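Local atomic coordinates of tumor necrosis factor-inducible gene 6 protein (Homo sapiens, PDB entry 2PF5), a protein that transfers heavy chains from inter-alpha-inhibitor to hyaluronan, so regulating extracellular matrix organisation, and is represented here by its hyaluronan-binding Link module. Residues L14-A19 and L82-R87; F44-A49 and D89-N94; V57-V62 and G74-G79. All coordinates share one frame; numbering follows the deposited sequence.

Interaction 1 (L14-A19 and L82-R87); sequences LTYAEA and LNRSER
Tyr-16 lays its ring beside the side chain of Arg-84, the two pointing the same way. With Tyr-16 CG anti to the backbone N (chi1 177°), ring atom CG comes within 4.1 Å of Arg-84 CD, and farther out CE2 stands 3.6 Å from Arg-84 NH1. The guanidinium plane is turned 80° against the ring, and Arg-84 CZ is 5.0 Å from the centroid of the Tyr-16 ring, so any cation-pi attraction is weak; Arg-84 NE donates to the carbonyl of Arg-81. The firmer link is through the backbone: Tyr-16 N donates to Arg-84 O at 3.1 Å and a nearly straight 163°. Water 1, which accepts from Ala-17 N, donates to the same Arg-84 O at 2.8 Å, so one helix N-H and a water bound to the next N-H both donate to this carbonyl. Next to it, Thr-15 CA approaches Glu-86 O at 3.3 Å in a CA-H...O contact. Thr-15 itself is the N-cap: its OG1 accepts from Glu-18 N at 3.2 Å while Glu-18 OE1 takes Thr-15 N, a capping box. The 82-87 loop is shaped by an Asx turn in which Asn-83 OD1 accepts from Ser-85 N. The contact thus fastens the loop between strands 74-80 and 89-93 to the start of helix 16-25, with Trp-51 of strand 50-51 meeting Tyr-16 and Arg-84 and bonding to Leu-14 O.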
loop_
_atom_site.group_PDB
_atom_site.type_symbol
_atom_site.label_atom_id
_atom_site.label_comp_id
_atom_site.label_asym_id
_atom_site.label_seq_id
_atom_site.Cartn_x
_atom_site.Cartn_y
_atom_site.Cartn_z
ATOM N N LEU A 14 5.458 -9.089 -2.411
ATOM C CA LEU A 14 4.510 -8.913 -3.513
ATOM C C LEU A 14 5.057 -7.999 -4.600
ATOM O O LEU A 14 5.481 -6.884 -4.321
ATOM C CB LEU A 14 3.149 -8.340 -3.042
ATOM C CG LEU A 14 2.392 -9.177 -1.999
ATOM C CD1 LEU A 14 1.342 -8.264 -1.339
ATOM C CD2 LEU A 14 1.742 -10.356 -2.627
ATOM N N THR A 15 5.018 -8.470 -5.853
ATOM C CA THR A 15 5.275 -7.590 -6.997
ATOM C C THR A 15 4.055 -6.697 -7.143
ATOM O O THR A 15 3.015 -6.940 -6.491
ATOM C CB THR A 15 5.474 -8.376 -8.308
ATOM O OG1 THR A 15 4.255 -9.069 -8.609
ATOM C CG2 THR A 15 6.653 -9.399 -8.192
ATOM N N TYR A 16 4.152 -5.683 -8.003
ATOM C CA TYR A 16 3.026 -4.801 -8.256
ATOM C C TYR A 16 1.803 -5.594 -8.723
ATOM O O TYR A 16 0.706 -5.412 -8.213
ATOM C CB TYR A 16 3.372 -3.733 -9.305
ATOM C CG TYR A 16 2.195 -2.835 -9.642
ATOM C CD1 TYR A 16 1.578 -2.075 -8.639
ATOM C CD2 TYR A 16 1.696 -2.745 -10.949
ATOM C CE1 TYR A 16 0.487 -1.261 -8.916
ATOM C CE2 TYR A 16 0.598 -1.889 -11.250
ATOM C CZ TYR A 16 -0.001 -1.173 -10.214
ATOM O OH TYR A 16 -1.054 -0.310 -10.436
ATOM N N ALA A 17 2.000 -6.474 -9.707
ATOM C CA ALA A 17 0.868 -7.272 -10.244
ATOM C C ALA A 17 0.270 -8.166 -9.155
ATOM O O ALA A 17 -0.946 -8.380 -9.133
ATOM C CB ALA A 17 1.327 -8.146 -11.474
ATOM N N GLU A 18 1.110 -8.727 -8.289
ATOM C CA GLU A 18 0.633 -9.605 -7.227
ATOM C C GLU A 18 -0.143 -8.813 -6.178
ATOM O O GLU A 18 -1.189 -9.261 -5.672
ATOM C CB GLU A 18 1.800 -10.326 -6.563
ATOM C CG GLU A 18 2.398 -11.357 -7.509
ATOM C CD GLU A 18 3.654 -12.011 -6.985
ATOM O OE1 GLU A 18 4.352 -11.442 -6.105
ATOM O OE2 GLU A 18 3.961 -13.098 -7.525
ATOM N N ALA A 19 0.399 -7.655 -5.841
ATOM C CA ALA A 19 -0.301 -6.735 -4.924
ATOM C C ALA A 19 -1.712 -6.385 -5.454
ATOM O O ALA A 19 -2.721 -6.463 -4.730
ATOM C CB ALA A 19 0.519 -5.482 -4.748
ATOM N N LEU A 82 9.890 2.305 -11.277
ATOM C CA LEU A 82 10.157 1.829 -12.621
ATOM C C LEU A 82 10.048 0.294 -12.695
ATOM O O LEU A 82 9.439 -0.261 -13.613
ATOM C CB LEU A 82 11.531 2.315 -13.087
ATOM C CG LEU A 82 11.685 1.860 -14.538
ATOM C CD1 LEU A 82 11.318 2.935 -15.505
ATOM C CD2 LEU A 82 13.066 1.372 -14.732
ATOM N N ASN A 83 10.641 -0.390 -11.720
ATOM C CA ASN A 83 10.708 -1.840 -11.730
ATOM C C ASN A 83 9.503 -2.392 -10.976
ATOM O O ASN A 83 9.480 -2.349 -9.743
ATOM C CB ASN A 83 12.012 -2.309 -11.090
ATOM C CG ASN A 83 12.157 -3.810 -11.056
ATOM O OD1 ASN A 83 11.296 -4.566 -11.511
ATOM N ND2 ASN A 83 13.245 -4.258 -10.453
ATOM N N ARG A 84 8.503 -2.866 -11.721
ATOM C CA ARG A 84 7.274 -3.435 -11.097
ATOM C C ARG A 84 7.447 -4.843 -10.549
ATOM O O ARG A 84 6.501 -5.411 -9.996
ATOM C CB ARG A 84 6.059 -3.350 -12.041
ATOM C CG ARG A 84 5.731 -1.908 -12.504
ATOM C CD ARG A 84 5.393 -0.934 -11.414
ATOM N NE ARG A 84 5.247 0.423 -11.965
ATOM C CZ ARG A 84 4.204 0.861 -12.676
ATOM N NH1 ARG A 84 3.151 0.073 -12.924
ATOM N NH2 ARG A 84 4.217 2.101 -13.160
ATOM N N SER A 85 8.646 -5.395 -10.661
ATOM C CA SER A 85 8.937 -6.692 -10.039
ATOM C C SER A 85 9.612 -6.505 -8.675
ATOM O O SER A 85 9.990 -7.475 -8.020
ATOM C CB SER A 85 9.747 -7.618 -10.970
ATOM O OG SER A 85 11.112 -7.240 -11.054
ATOM N N GLU A 86 9.745 -5.248 -8.232
ATOM C CA GLU A 86 10.191 -5.034 -6.857
ATOM C C GLU A 86 9.160 -5.685 -5.934
ATOM O O GLU A 86 7.957 -5.752 -6.289
ATOM C CB GLU A 86 10.306 -3.541 -6.537
ATOM C CG GLU A 86 11.544 -2.866 -7.186
ATOM C CD GLU A 86 11.616 -1.377 -6.863
ATOM O OE1 GLU A 86 10.719 -0.881 -6.114
ATOM O OE2 GLU A 86 12.540 -0.696 -7.364
ATOM N N ARG A 87 9.593 -6.144 -4.765
ATOM C CA ARG A 87 8.674 -6.834 -3.823
ATOM C C ARG A 87 8.435 -5.992 -2.555
ATOM O O ARG A 87 9.362 -5.641 -1.828
ATOM C CB ARG A 87 9.181 -8.245 -3.474
ATOM C CG ARG A 87 9.296 -9.157 -4.696
ATOM C CD ARG A 87 10.073 -10.392 -4.341
ATOM N NE ARG A 87 9.124 -11.438 -4.001
ATOM C CZ ARG A 87 9.425 -12.593 -3.411
ATOM N NH1 ARG A 87 8.449 -13.458 -3.188
ATOM N NH2 ARG A 87 10.669 -12.880 -3.026
HETATM O O HOH W 1 4.431 -6.730 -11.368
HETATM O O HOH W 2 6.873 -12.277 -5.873
#

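Interaction 2 (F44-A49 and D89-N94)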
loop_
_atom_site.group_PDB
_atom_site.type_symbol
_atom_site.label_atom_id
_atom_site.label_comp_id
_atom_site.label_asym_id
_atom_site.label_seq_id
_atom_site.Cartn_x
_atom_site.Cartn_y
_atom_site.Cartn_z
ATOM N N PHE A 44 -4.716 5.933 10.444
ATOM C CA PHE A 44 -4.130 4.747 9.822
ATOM C C PHE A 44 -2.613 4.910 9.721
ATOM O O PHE A 44 -2.129 5.788 9.008
ATOM C CB PHE A 44 -4.701 4.540 8.424
ATOM C CG PHE A 44 -4.262 3.256 7.753
ATOM C CD1 PHE A 44 -4.511 2.009 8.335
ATOM C CD2 PHE A 44 -3.661 3.302 6.505
ATOM C CE1 PHE A 44 -4.104 0.816 7.667
ATOM C CE2 PHE A 44 -3.278 2.127 5.831
ATOM C CZ PHE A 44 -3.483 0.899 6.413
ATOM N N HIS A 45 -1.888 4.059 10.444
ATOM C CA HIS A 45 -0.421 4.114 10.584
ATOM C C HIS A 45 0.109 2.691 10.364
ATOM O O HIS A 45 -0.313 1.779 11.085
ATOM C CB HIS A 45 -0.105 4.601 12.019
ATOM C CG HIS A 45 1.356 4.719 12.348
ATOM N ND1 HIS A 45 1.985 5.934 12.516
ATOM C CD2 HIS A 45 2.301 3.774 12.580
ATOM C CE1 HIS A 45 3.254 5.735 12.817
ATOM N NE2 HIS A 45 3.473 4.432 12.854
ATOM N N VAL A 46 1.012 2.497 9.400
ATOM C CA VAL A 46 1.679 1.200 9.218
ATOM C C VAL A 46 3.123 1.486 8.777
ATOM O O VAL A 46 3.332 2.204 7.811
ATOM C CB VAL A 46 1.010 0.312 8.126
ATOM C CG1 VAL A 46 1.681 -1.053 8.090
ATOM C CG2 VAL A 46 -0.500 0.143 8.350
ATOM N N CYS A 47 4.099 0.938 9.494
ATOM C CA CYS A 47 5.492 1.160 9.102
ATOM C C CYS A 47 5.951 0.049 8.142
ATOM O O CYS A 47 6.774 -0.784 8.494
ATOM C CB CYS A 47 6.417 1.308 10.315
ATOM S SG CYS A 47 8.038 2.016 9.829
ATOM N N ALA A 48 5.381 0.050 6.943
ATOM C CA ALA A 48 5.683 -0.963 5.925
ATOM C C ALA A 48 5.334 -0.431 4.554
ATOM O O ALA A 48 4.161 -0.125 4.263
ATOM C CB ALA A 48 4.914 -2.282 6.209
ATOM N N ALA A 49 6.346 -0.326 3.692
ATOM C CA ALA A 49 6.140 0.190 2.352
ATOM C C ALA A 49 5.257 -0.804 1.591
ATOM O O ALA A 49 5.475 -2.026 1.670
ATOM C CB ALA A 49 7.504 0.365 1.646
ATOM N N ASP A 89 4.825 -4.640 0.239
ATOM C CA ASP A 89 3.521 -5.091 0.681
ATOM C C ASP A 89 2.454 -4.476 -0.238
ATOM O O ASP A 89 2.759 -4.039 -1.362
ATOM C CB ASP A 89 3.338 -4.743 2.174
ATOM C CG ASP A 89 4.209 -5.594 3.086
ATOM O OD1 ASP A 89 4.687 -6.695 2.684
ATOM O OD2 ASP A 89 4.412 -5.164 4.241
ATOM N N ALA A 90 1.207 -4.409 0.234
ATOM C CA ALA A 90 0.114 -3.849 -0.551
ATOM C C ALA A 90 -0.774 -2.991 0.356
ATOM O O ALA A 90 -0.999 -3.341 1.507
ATOM C CB ALA A 90 -0.719 -4.967 -1.178
ATOM N N TYR A 91 -1.259 -1.880 -0.187
ATOM C CA TYR A 91 -2.321 -1.074 0.439
ATOM C C TYR A 91 -3.569 -1.215 -0.404
ATOM O O TYR A 91 -3.583 -0.829 -1.580
ATOM C CB TYR A 91 -1.899 0.408 0.624
ATOM C CG TYR A 91 -0.953 0.496 1.768
ATOM C CD1 TYR A 91 0.422 0.563 1.537
ATOM C CD2 TYR A 91 -1.415 0.407 3.105
ATOM C CE1 TYR A 91 1.331 0.595 2.604
ATOM C CE2 TYR A 91 -0.519 0.420 4.177
ATOM C CZ TYR A 91 0.862 0.519 3.906
ATOM O OH TYR A 91 1.778 0.527 4.932
ATOM N N CYS A 92 -4.594 -1.831 0.190
ATOM C CA CYS A 92 -5.851 -2.101 -0.477
ATOM C C CYS A 92 -6.954 -1.115 -0.051
ATOM O O CYS A 92 -6.996 -0.648 1.092
ATOM C CB CYS A 92 -6.355 -3.491 -0.122
ATOM S SG CYS A 92 -5.292 -4.880 -0.569
ATOM N N TYR A 93 -7.875 -0.883 -0.976
ATOM C CA TYR A 93 -9.117 -0.152 -0.701
ATOM C C TYR A 93 -10.334 -1.050 -0.972
ATOM O O TYR A 93 -10.520 -1.554 -2.091
ATOM C CB TYR A 93 -9.188 1.122 -1.535
ATOM C CG TYR A 93 -10.485 1.878 -1.268
ATOM C CD1 TYR A 93 -10.771 2.359 0.019
ATOM C CD2 TYR A 93 -11.409 2.104 -2.271
ATOM C CE1 TYR A 93 -11.974 3.035 0.296
ATOM C CE2 TYR A 93 -12.641 2.811 -2.008
ATOM C CZ TYR A 93 -12.872 3.277 -0.714
ATOM O OH TYR A 93 -14.040 3.940 -0.402
ATOM N N ASN A 94 -11.141 -1.276 0.066
ATOM C CA ASN A 94 -12.393 -2.029 -0.074
ATOM C C ASN A 94 -13.442 -1.320 0.789
ATOM O O ASN A 94 -13.493 -1.587 1.982
ATOM C CB ASN A 94 -12.204 -3.460 0.428
ATOM C CG ASN A 94 -13.311 -4.392 0.005
ATOM O OD1 ASN A 94 -14.494 -4.031 -0.007
ATOM N ND2 ASN A 94 -12.944 -5.620 -0.296
#
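Two hydrogen bonds join Ala-48 and Ala-49 to Tyr-91 and Asp-89. The Tyr-91 hydroxyl donates to Ala-48 O at 2.6 Å, lying in the carbonyl plane, which fixes the far end of a buried phenol on a main-chain acceptor. Asp-89 N donates to Ala-49 O at 3.1 Å with an angle of 162° at the hydrogen; here the donor lies in the carbonyl plane and on a lone pair.

The aromatic contact is between Phe-44 and Tyr-91. Their planes stand at 90° with centroids 5.9 Å apart, yet neither ring lies over the face of the other: they meet rim to rim, Phe-44 CE2 being 3.6 Å from Tyr-91 CE2. Tyr-91 CD2 lies in the plane of the Phe-44 ring, at its edge.

Among the van der Waals contacts, Val-46 and Tyr-91 reach toward each other tip to tip. The methine carbon Val-46 CB lies against an oxygen, 3.3 Å from Tyr-91 OH, and Val-46 CG2 sits near the plane of the tyrosine ring, 4.2 Å from CE2. The methyl carbon Ala-48 CB likewise packs 3.5 Å from Asp-89 OD2.

The buried carboxylate of Asp-89 is satisfied from other parts of the chain: OD1 accepts from Tyr-12 N and OD2 from His-4 NE2.

In this Link module, an alpha/beta fold, Ala-49 leads directly into strand 50-51, which runs parallel to strand 89-93 through Trp-51, while Phe-44 and Tyr-91 both rest on Leu-36 of helix 33-41. His-4 of strand 2-5 touches Val-46 and Ala-48 and meets the Tyr-91 ring, and the neighbouring Cys-92 ties strand 89-93 to helix 16-25 by its disulfide with Cys-23.

Interaction 3 (V57-V62 and G74-G79); sequences VGYPIV and GIIDYG
The oxygen of water 3 is gripped by two phenols, at 2.8 Å from Tyr-59 OH and 2.6 Å from Tyr-78 OH, and lies at the edge of both rings, in their planes. The rings themselves form an offset edge-to-face pair, the edge of Tyr-59 toward the face of Tyr-78, with centroids 5.9 Å apart and planes at 89°. Tyr-59 CG sits between the backbone N and the carbonyl carbon (chi1 59°), and the ring runs alongside Ile-76 in the same direction. Ile-76 CB stands 3.8 Å from the centroid of the Tyr-59 ring in a CH-pi contact over one face, and Ile-76 CG1 is 3.6 Å from Tyr-59 CZ. At the other end Val-57 CG1 lies 3.8 Å from Tyr-78 CD2.

Beneath these side chains strands 57-61 and 74-79 run antiparallel, their axes at 162°. Tyr-59 and Ile-76 form a hydrogen-bonded pair, Ile-76 N donating to Tyr-59 O at 2.9 Å, and Ile-61 and Gly-74 form another. Regular pairing lapses at Val-57, whose O accepts from Tyr-78 N while its N donates to Gly-79 O. There an Asx turn, Asp-77 OD1 accepting from Gly-79 N at 2.8 Å, shapes the strand, and Arg-56 adds a salt bridge to that carboxylate. The chemistry is therefore two-layered: the two hydrogen-bonded pairs fix the register, and above them two tyrosines are oriented by apolar and ring contacts with their hydroxyls joined through one water.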
loop_
_atom_site.group_PDB
_atom_site.type_symbol
_atom_site.label_atom_id
_atom_site.label_comp_id
_atom_site.label_asym_id
_atom_site.label_seq_id
_atom_site.Cartn_x
_atom_site.Cartn_y
_atom_site.Cartn_z
ATOM N N VAL A 57 4.720 3.331 -4.401
ATOM C CA VAL A 57 4.977 2.589 -3.189
ATOM C C VAL A 57 5.115 3.631 -2.088
ATOM O O VAL A 57 5.715 4.665 -2.282
ATOM C CB VAL A 57 6.243 1.738 -3.310
ATOM C CG1 VAL A 57 6.670 1.156 -1.935
ATOM C CG2 VAL A 57 6.015 0.591 -4.314
ATOM N N GLY A 58 4.563 3.358 -0.916
ATOM C CA GLY A 58 4.785 4.283 0.184
ATOM C C GLY A 58 4.171 3.711 1.443
ATOM O O GLY A 58 3.771 2.547 1.483
ATOM N N TYR A 59 4.116 4.529 2.486
ATOM C CA TYR A 59 3.484 4.039 3.730
ATOM C C TYR A 59 3.069 5.196 4.610
ATOM O O TYR A 59 3.728 6.227 4.605
ATOM C CB TYR A 59 4.398 3.088 4.511
ATOM C CG TYR A 59 5.744 3.630 4.944
ATOM C CD1 TYR A 59 5.930 4.152 6.233
ATOM C CD2 TYR A 59 6.859 3.549 4.102
ATOM C CE1 TYR A 59 7.182 4.616 6.662
ATOM C CE2 TYR A 59 8.130 4.021 4.529
ATOM C CZ TYR A 59 8.272 4.543 5.799
ATOM O OH TYR A 59 9.498 4.996 6.222
ATOM N N PRO A 60 1.961 5.012 5.365
ATOM C CA PRO A 60 1.437 6.124 6.160
ATOM C C PRO A 60 2.015 6.242 7.569
ATOM O O PRO A 60 2.010 5.254 8.337
ATOM C CB PRO A 60 -0.077 5.825 6.218
ATOM C CG PRO A 60 -0.196 4.336 6.151
ATOM C CD PRO A 60 1.073 3.820 5.404
ATOM N N ILE A 61 2.493 7.443 7.901
ATOM C CA ILE A 61 2.907 7.756 9.274
ATOM C C ILE A 61 1.961 8.776 9.916
ATOM O O ILE A 61 1.707 9.845 9.367
ATOM C CB ILE A 61 4.392 8.234 9.340
ATOM C CG1 ILE A 61 5.323 7.159 8.749
ATOM C CG2 ILE A 61 4.797 8.613 10.786
ATOM C CD1 ILE A 61 5.190 5.767 9.411
ATOM N N VAL A 62 1.441 8.426 11.093
ATOM C CA VAL A 62 0.590 9.341 11.876
ATOM C C VAL A 62 1.427 10.033 12.956
ATOM O O VAL A 62 1.281 11.243 13.182
ATOM C CB VAL A 62 -0.630 8.585 12.498
ATOM C CG1 VAL A 62 -1.394 9.452 13.531
ATOM C CG2 VAL A 62 -1.563 8.102 11.404
ATOM N N GLY A 74 2.951 11.899 7.624
ATOM C CA GLY A 74 2.557 11.970 6.237
ATOM C C GLY A 74 2.789 10.606 5.622
ATOM O O GLY A 74 3.181 9.664 6.310
ATOM N N ILE A 75 2.523 10.499 4.325
ATOM C CA ILE A 75 2.873 9.308 3.555
ATOM C C ILE A 75 4.320 9.461 3.116
ATOM O O ILE A 75 4.695 10.490 2.544
ATOM C CB ILE A 75 1.934 9.131 2.352
ATOM C CG1 ILE A 75 0.494 8.844 2.840
ATOM C CG2 ILE A 75 2.432 7.957 1.402
ATOM C CD1 ILE A 75 -0.505 8.920 1.726
ATOM N N ILE A 76 5.148 8.466 3.422
ATOM C CA ILE A 76 6.530 8.464 2.950
ATOM C C ILE A 76 6.414 7.952 1.513
ATOM O O ILE A 76 5.886 6.858 1.290
ATOM C CB ILE A 76 7.432 7.548 3.824
ATOM C CG1 ILE A 76 7.373 7.996 5.299
ATOM C CG2 ILE A 76 8.891 7.466 3.245
ATOM C CD1 ILE A 76 7.905 9.409 5.571
ATOM N N ASP A 77 6.826 8.771 0.540
ATOM C CA ASP A 77 6.599 8.435 -0.871
ATOM C C ASP A 77 7.883 7.761 -1.425
ATOM O O ASP A 77 8.920 8.386 -1.470
ATOM C CB ASP A 77 6.250 9.747 -1.649
ATOM C CG ASP A 77 6.108 9.544 -3.169
ATOM O OD1 ASP A 77 5.621 8.472 -3.608
ATOM O OD2 ASP A 77 6.424 10.503 -3.911
ATOM N N TYR A 78 7.808 6.489 -1.818
ATOM C CA TYR A 78 8.933 5.854 -2.527
ATOM C C TYR A 78 8.751 6.022 -4.040
ATOM O O TYR A 78 9.541 5.511 -4.838
ATOM C CB TYR A 78 9.006 4.358 -2.183
ATOM C CG TYR A 78 9.604 4.001 -0.827
ATOM C CD1 TYR A 78 9.935 4.975 0.122
ATOM C CD2 TYR A 78 9.810 2.662 -0.494
ATOM C CE1 TYR A 78 10.495 4.620 1.349
ATOM C CE2 TYR A 78 10.333 2.298 0.737
ATOM C CZ TYR A 78 10.676 3.271 1.648
ATOM O OH TYR A 78 11.234 2.875 2.861
ATOM N N GLY A 79 7.712 6.760 -4.438
ATOM C CA GLY A 79 7.478 7.071 -5.844
ATOM C C GLY A 79 6.827 5.978 -6.683
ATOM O O GLY A 79 6.698 4.850 -6.260
HETATM O O HOH W 3 11.730 4.833 4.529
#

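All three interactions lie in one Link module; interactions 2 and 3 reach its mixed sheet, and interaction 1 lies beside it. Interactions 2 and 3 have centres about 9 Å apart and touch directly: the 44-49 loop runs beside strand 56-61, with Val-46 N near Pro-60 O and His-45 ND1 near Val-62 N. Interaction 1, centred about 15 Å from interaction 2 and 17 Å from interaction 3, meets interaction 2 where Leu-14 and Ala-19 pack on Ala-90. Along the chain, interaction 3, its strands joined by 62-73 (65-71 not modelled), is nested inside the loops closed by the other two, whose segments alternate. Distant segments are thereby held together in the domain that binds hyaluronan.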